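Local atomic coordinates of transcriptional repressor (Vibrio fischeri, PDB entry 3KV1), a protein that probably represses transcription in response to a sugar-like ligand bound by the putative sugar-binding domain described here. Residues Ala43-Tyr48 and Asn223-Ala228; Asn51-Gly56 and Arg80-Val85; Val70-Gly75 and Cys104-Lys109. One frame throughout, in Å; residues are numbered along the deposited sequence. Where two conformers were deposited one is given.

In the fold
Three contacts tie helices 34-52, 65-72 and 100-111 to one another and to the central mixed sheet of an alpha/beta domain of Rossmann-like character. Contact 1 sets helix 34-52 on strand 223-227, contact 2 joins the end of the same helix and the following turn to the residues leading into strand 83-86 and to its start, and contact 3 packs helix 65-72 against helix 100-111. Their centres lie 12 to 14 Å apart. Along the chain, contacts 2 and 3 are both nested within the long loop closed by contact 1, and their own segments alternate. V70 meets V45 and M227, while F84 meets L107, so the three adjoin and form one connected region of the putative sugar-binding domain.

Contact 1 of 3, residues Ala43-Tyr48 and Asn223-Ala228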
# COMPACT_ATOMS: atom_id res chain seq x y z
N ALA A 43 -9.06 23.13 6.66
CA ALA A 43 -9.33 23.33 8.09
C ALA A 43 -10.79 23.04 8.43
O ALA A 43 -11.11 22.46 9.47
CB ALA A 43 -8.97 24.77 8.53
N LEU A 44 -11.68 23.43 7.53
CA LEU A 44 -13.09 23.27 7.82
C LEU A 44 -13.42 21.79 7.68
O LEU A 44 -14.22 21.25 8.45
CB LEU A 44 -13.91 24.06 6.79
CG LEU A 44 -13.68 25.58 6.86
CD1 LEU A 44 -14.54 26.25 5.78
CD2 LEU A 44 -14.01 26.14 8.25
N VAL A 45 -12.82 21.14 6.69
CA VAL A 45 -13.10 19.69 6.52
C VAL A 45 -12.54 18.87 7.70
O VAL A 45 -13.18 17.90 8.17
CB VAL A 45 -12.53 19.17 5.19
CG1 VAL A 45 -12.71 17.63 5.10
CG2 VAL A 45 -13.24 19.86 4.03
N SER A 46 -11.37 19.26 8.20
CA SER A 46 -10.73 18.58 9.36
C SER A 46 -11.64 18.61 10.58
O SER A 46 -11.81 17.60 11.30
CB SER A 46 -9.38 19.23 9.70
OG SER A 46 -8.76 18.59 10.82
N SER A 47 -12.22 19.78 10.83
CA SER A 47 -13.13 19.95 11.94
C SER A 47 -14.41 19.14 11.75
O SER A 47 -14.90 18.52 12.71
CB SER A 47 -13.45 21.43 12.14
OG SER A 47 -14.39 21.52 13.18
N TYR A 48 -14.96 19.17 10.54
CA TYR A 48 -16.14 18.37 10.20
C TYR A 48 -15.86 16.88 10.49
O TYR A 48 -16.67 16.20 11.13
CB TYR A 48 -16.58 18.61 8.74
CG TYR A 48 -17.57 17.57 8.23
CD1 TYR A 48 -18.94 17.73 8.42
CD2 TYR A 48 -17.13 16.44 7.56
CE1 TYR A 48 -19.84 16.76 7.95
CE2 TYR A 48 -18.01 15.49 7.08
CZ TYR A 48 -19.35 15.65 7.30
OH TYR A 48 -20.21 14.66 6.84
N ASN A 223 -21.89 10.13 2.89
CA ASN A 223 -21.33 11.44 3.11
C ASN A 223 -20.11 11.71 2.23
O ASN A 223 -18.98 11.55 2.70
CB ASN A 223 -20.93 11.62 4.58
CG ASN A 223 -22.11 11.48 5.53
OD1 ASN A 223 -22.97 12.35 5.58
ND2 ASN A 223 -22.17 10.37 6.24
N VAL A 224 -20.36 12.10 0.99
CA VAL A 224 -19.29 12.42 0.04
C VAL A 224 -18.91 13.86 0.30
O VAL A 224 -19.71 14.79 0.11
CB VAL A 224 -19.78 12.19 -1.39
CG1 VAL A 224 -18.78 12.70 -2.41
CG2 VAL A 224 -20.08 10.65 -1.60
N VAL A 225 -17.68 14.05 0.77
CA VAL A 225 -17.17 15.37 1.06
C VAL A 225 -16.24 15.74 -0.09
O VAL A 225 -15.20 15.09 -0.28
CB VAL A 225 -16.31 15.36 2.33
CG1 VAL A 225 -15.70 16.77 2.55
CG2 VAL A 225 -17.12 14.86 3.55
N ALA A 226 -16.59 16.78 -0.82
CA ALA A 226 -15.84 17.14 -2.03
C ALA A 226 -15.24 18.53 -1.83
O ALA A 226 -15.89 19.47 -1.34
CB ALA A 226 -16.74 17.10 -3.26
N MSE A 227 -14.01 18.68 -2.31
CA MSE A 227 -13.22 19.83 -1.97
C MSE A 227 -12.60 20.48 -3.22
O MSE A 227 -11.95 19.80 -4.01
CB MSE A 227 -12.12 19.35 -1.01
CG MSE A 227 -12.64 18.47 0.15
SE MSE A 227 -11.03 17.99 1.15
CE MSE A 227 -10.27 19.90 1.20
N ALA A 228 -12.78 21.79 -3.39
CA ALA A 228 -12.06 22.50 -4.46
C ALA A 228 -11.80 23.92 -4.00
O ALA A 228 -12.63 24.51 -3.33
CB ALA A 228 -12.87 22.52 -5.73
O HOH W 1 -22.79 14.33 7.61
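Helix 34-52 packs on the sheet of this alpha/beta domain, and over 43-48 it runs nearly antiparallel to strand 223-227, at 165°, with the two short axes 10.5 Å apart. Alternate strand residues N223, V225 and M227 face the helix, while V224 and A226 point away. The tight part is apolar. V45, one turn before Y48, has CG1 anti to its backbone N and meets V225 CG1 tip to tip at 4.0 Å. Its other branch, CG2, reaches M227 SE (selenomethionine here) at 4.1 Å, so the two methyls share out two strand residues. The compact branched valines suit this interface, and the long bent M227 chain fills in toward the helix. V225 CG2 touches the ring carbon CE2 of Y48 at 3.7 Å, approaching the ring obliquely. With CG anti to its backbone N, Y48 extends along the sheet toward N223, its hydroxyl reaching the looser, wetter end. There Y48 OH stands 3.8 Å from N223 OD1, too far for direct bonding. A water in the plane of the ring joins them, 2.7 Å from Y48 OH and donating to N223 OD1 at 2.8 Å. K23 NZ also binds N223 OD1, and E150 O receives N223 ND2. The chemistry implies that close apolar fit holds helix to strand, while polar linkage between the two is left to water at the margin.

Contact 2 of 3, residues Asn51-Gly56 and Arg80-Val85; sequences NNLQEG and RNARFV
L53 O lies at the edge of the R80 guanidinium, 23° out of its plane, and the ring of F84 is approached obliquely by L53 CD2, with C104 and A108 of helix 100-111 also packing on that phenylalanine. In this alpha/beta fold L53 is the first residue to leave helix 34-52, on the way to strand 58-61, which pairs with strand 83-86. R80 NH1 gives L53 O a 2.7 Å hydrogen bond, on a lone pair in the carbonyl plane, though bent at 134°. R80 NH2 goes to N50 O and T78 O. A long, bent arginine suits this place, since its several N-H groups meet a cluster of carbonyls whose partial negative charge should favour a cation. L53, with CG anti to its backbone N, sets CG 3.7 Å from A82 CB and CD2 3.6 Å from F84 CZ. The backbones join at G56, whose positive phi of 87° suits glycine. N81 is the centre of an inverse gamma turn: G56 N donates to N81 O at 2.9 Å, nearly straight, from above the carbonyl plane. On the exposed side, a water accepts from N81 N at 2.9 Å and donates only weakly to E55 OE1.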
# COMPACT_ATOMS: atom_id res chain seq x y z
N ASN A 51 -15.66 16.00 14.28
CA ASN A 51 -16.95 15.87 14.95
C ASN A 51 -17.79 14.68 14.46
O ASN A 51 -18.59 14.15 15.22
CB ASN A 51 -17.77 17.13 14.75
CG ASN A 51 -17.18 18.34 15.44
OD1 ASN A 51 -16.65 18.24 16.54
ND2 ASN A 51 -17.28 19.50 14.80
N ASN A 52 -17.61 14.26 13.22
CA ASN A 52 -18.58 13.30 12.65
C ASN A 52 -18.10 11.88 12.45
O ASN A 52 -18.91 10.95 12.37
CB ASN A 52 -19.17 13.84 11.34
CG ASN A 52 -20.09 15.01 11.57
OD1 ASN A 52 -21.26 14.82 11.85
ND2 ASN A 52 -19.56 16.23 11.50
N LEU A 53 -16.78 11.70 12.36
CA LEU A 53 -16.23 10.38 12.02
C LEU A 53 -16.12 9.54 13.30
O LEU A 53 -15.22 9.72 14.10
CB LEU A 53 -14.86 10.56 11.34
CG LEU A 53 -14.12 9.28 10.99
CD1 LEU A 53 -14.97 8.42 10.06
CD2 LEU A 53 -12.78 9.66 10.31
N GLN A 54 -17.04 8.60 13.50
CA GLN A 54 -17.04 7.82 14.75
C GLN A 54 -16.10 6.62 14.69
O GLN A 54 -15.78 6.14 13.61
CB GLN A 54 -18.46 7.32 15.06
CG GLN A 54 -19.53 8.44 15.15
CD GLN A 54 -19.14 9.50 16.18
OE1 GLN A 54 -19.07 9.21 17.38
NE2 GLN A 54 -18.86 10.72 15.72
N GLU A 55 -15.66 6.16 15.86
CA GLU A 55 -14.94 4.89 15.95
C GLU A 55 -15.69 3.83 15.15
O GLU A 55 -16.92 3.74 15.23
CB GLU A 55 -14.82 4.44 17.41
CG GLU A 55 -16.15 4.31 18.12
CD GLU A 55 -16.06 3.49 19.39
OE1 GLU A 55 -14.94 3.36 19.93
OE2 GLU A 55 -17.11 2.98 19.86
N GLY A 56 -14.96 3.04 14.37
CA GLY A 56 -15.58 1.97 13.60
C GLY A 56 -16.12 2.37 12.23
O GLY A 56 -16.56 1.51 11.46
N ARG A 80 -9.80 8.54 17.51
CA ARG A 80 -10.81 7.51 17.42
C ARG A 80 -10.38 6.45 16.43
O ARG A 80 -9.62 6.75 15.50
CB ARG A 80 -12.20 8.11 17.08
CG ARG A 80 -12.56 8.31 15.59
CD ARG A 80 -11.69 9.35 14.85
NE ARG A 80 -11.53 10.65 15.52
CZ ARG A 80 -12.35 11.70 15.39
NH1 ARG A 80 -13.45 11.64 14.65
NH2 ARG A 80 -12.04 12.84 15.99
N ASN A 81 -10.87 5.23 16.62
CA ASN A 81 -10.44 4.13 15.77
C ASN A 81 -11.24 4.02 14.47
O ASN A 81 -12.07 3.11 14.30
CB ASN A 81 -10.47 2.80 16.53
CG ASN A 81 -9.77 1.69 15.77
OD1 ASN A 81 -9.02 1.96 14.83
ND2 ASN A 81 -10.01 0.45 16.18
N ALA A 82 -10.99 4.94 13.56
CA ALA A 82 -11.69 4.95 12.27
C ALA A 82 -10.76 4.37 11.20
O ALA A 82 -9.55 4.24 11.42
CB ALA A 82 -12.10 6.36 11.92
N ARG A 83 -11.33 3.98 10.06
CA ARG A 83 -10.51 3.39 9.00
C ARG A 83 -10.47 4.38 7.85
O ARG A 83 -11.46 5.09 7.56
CB ARG A 83 -11.08 2.06 8.50
CG ARG A 83 -10.62 0.81 9.26
CD ARG A 83 -10.97 -0.47 8.48
NE ARG A 83 -12.42 -0.62 8.33
CZ ARG A 83 -13.03 -1.15 7.28
NH1 ARG A 83 -12.34 -1.61 6.24
NH2 ARG A 83 -14.36 -1.23 7.27
N PHE A 84 -9.31 4.42 7.20
CA PHE A 84 -9.13 5.24 6.00
C PHE A 84 -8.72 4.31 4.86
O PHE A 84 -7.67 3.67 4.92
CB PHE A 84 -8.06 6.30 6.27
CG PHE A 84 -8.47 7.29 7.33
CD1 PHE A 84 -8.15 7.07 8.66
CD2 PHE A 84 -9.30 8.36 7.00
CE1 PHE A 84 -8.57 7.98 9.64
CE2 PHE A 84 -9.73 9.24 7.96
CZ PHE A 84 -9.36 9.03 9.30
N VAL A 85 -9.59 4.21 3.84
CA VAL A 85 -9.46 3.21 2.79
C VAL A 85 -9.18 3.88 1.46
O VAL A 85 -9.94 4.79 1.05
CB VAL A 85 -10.77 2.39 2.63
CG1 VAL A 85 -10.53 1.24 1.66
CG2 VAL A 85 -11.25 1.86 4.00
O HOH W 2 -11.96 4.71 19.24

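Contact 3 of 3, residues Val70-Gly75 and Cys104-Lys109; sequences VADHAG and CRRLAK
D72 OD1 is the best-held polar atom between these segments, yet one bond grips it: R106 NE, 2.9 Å from D72 OD1, in a salt bridge whose hydrogen bond is weak, bent to 130°. R106 NH2 hovers 3.5 Å from D72 OD1 and probably adds some attraction of charge. The carboxylate and guanidinium planes are 29° apart and the two side chains cross obliquely, so this is no flat two-pronged pairing. R106 leaves its helix with CG anti to the carbonyl carbon and folds at chi3 (-63°), which turns NE toward the aspartate at the exposed margin. Beneath the charges the helices come close because A71 is small: its CA lies 5.0 Å from that of L107. A71 CB rests against R106 CB at 3.8 Å, and L107 CD2 lies alongside A71 CA at 3.7 Å. Alanine therefore admits the approach, and leucine, long enough to lean over it, fills the buried side. K110 NZ binds V70 O and H73 O. Beyond, V70 packs on A42 and V45 of helix 34-52, L107 rests on V61 of strand 58-61 and F84 of strand 83-86, and R105 NH2 bonds to S115 O of the second subunit.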
# COMPACT_ATOMS: atom_id res chain seq x y z
N VAL A 70 -6.12 18.03 3.94
CA VAL A 70 -6.90 17.65 5.15
C VAL A 70 -6.01 16.82 6.07
O VAL A 70 -6.02 16.99 7.28
CB VAL A 70 -8.17 16.85 4.77
CG1 VAL A 70 -8.94 16.41 6.03
CG2 VAL A 70 -9.09 17.70 3.80
N ALA A 71 -5.21 15.93 5.49
CA ALA A 71 -4.31 15.12 6.30
C ALA A 71 -3.21 15.97 6.92
O ALA A 71 -2.76 15.70 8.04
CB ALA A 71 -3.72 13.98 5.45
N ASP A 72 -2.83 17.04 6.24
CA ASP A 72 -1.72 17.87 6.68
C ASP A 72 -2.16 19.00 7.60
O ASP A 72 -1.33 19.69 8.17
CB ASP A 72 -0.95 18.41 5.48
CG ASP A 72 -0.28 17.29 4.66
OD1 ASP A 72 -0.07 16.18 5.22
OD2 ASP A 72 0.02 17.51 3.46
N HIS A 73 -3.47 19.18 7.77
CA HIS A 73 -3.93 20.28 8.61
C HIS A 73 -3.55 19.99 10.06
O HIS A 73 -3.87 18.92 10.58
CB HIS A 73 -5.44 20.47 8.51
CG HIS A 73 -5.96 21.49 9.47
ND1 HIS A 73 -5.79 22.84 9.29
CD2 HIS A 73 -6.61 21.35 10.65
CE1 HIS A 73 -6.33 23.49 10.31
NE2 HIS A 73 -6.85 22.61 11.14
N ALA A 74 -2.89 20.94 10.72
CA ALA A 74 -2.38 20.67 12.07
C ALA A 74 -3.32 21.08 13.21
O ALA A 74 -2.87 21.62 14.22
CB ALA A 74 -1.01 21.31 12.25
N GLY A 75 -4.61 20.82 13.08
CA GLY A 75 -5.53 21.16 14.14
C GLY A 75 -5.63 20.04 15.17
O GLY A 75 -5.11 18.94 14.98
N CYS A 104 -4.08 8.30 3.29
CA CYS A 104 -4.78 7.49 4.29
C CYS A 104 -3.85 7.23 5.49
O CYS A 104 -4.28 7.27 6.65
CB CYS A 104 -5.19 6.12 3.72
SG CYS A 104 -6.63 6.29 2.58
N ARG A 105 -2.59 6.94 5.20
CA ARG A 105 -1.65 6.71 6.30
C ARG A 105 -1.52 7.92 7.22
O ARG A 105 -1.47 7.80 8.46
CB ARG A 105 -0.28 6.23 5.76
CG ARG A 105 -0.36 4.76 5.33
CD ARG A 105 0.48 4.38 4.12
NE ARG A 105 1.86 4.84 4.19
CZ ARG A 105 2.75 4.69 3.21
NH1 ARG A 105 2.40 4.10 2.07
NH2 ARG A 105 3.99 5.14 3.36
N ARG A 106 -1.45 9.10 6.61
CA ARG A 106 -1.35 10.34 7.39
C ARG A 106 -2.62 10.64 8.17
O ARG A 106 -2.57 11.08 9.33
CB ARG A 106 -0.95 11.53 6.48
CG ARG A 106 0.46 11.34 5.91
CD ARG A 106 1.14 12.67 5.61
NE ARG A 106 0.43 13.44 4.59
CZ ARG A 106 0.64 13.30 3.28
NH1 ARG A 106 1.55 12.44 2.84
NH2 ARG A 106 -0.05 14.04 2.42
N LEU A 107 -3.75 10.41 7.54
CA LEU A 107 -5.06 10.52 8.22
C LEU A 107 -5.14 9.55 9.41
O LEU A 107 -5.58 9.92 10.48
CB LEU A 107 -6.20 10.28 7.25
CG LEU A 107 -6.48 11.38 6.21
CD1 LEU A 107 -7.49 10.88 5.17
CD2 LEU A 107 -6.95 12.65 6.96
N ALA A 108 -4.75 8.29 9.22
CA ALA A 108 -4.79 7.35 10.34
C ALA A 108 -3.93 7.82 11.51
O ALA A 108 -4.28 7.66 12.68
CB ALA A 108 -4.37 5.91 9.85
N LYS A 109 -2.79 8.40 11.20
CA LYS A 109 -1.95 8.87 12.27
C LYS A 109 -2.58 10.03 13.02
O LYS A 109 -2.51 10.09 14.27
CB LYS A 109 -0.58 9.26 11.73
CG LYS A 109 0.32 9.81 12.81
CD LYS A 109 1.73 10.10 12.30
CE LYS A 109 2.59 10.72 13.40
NZ LYS A 109 3.89 11.25 12.86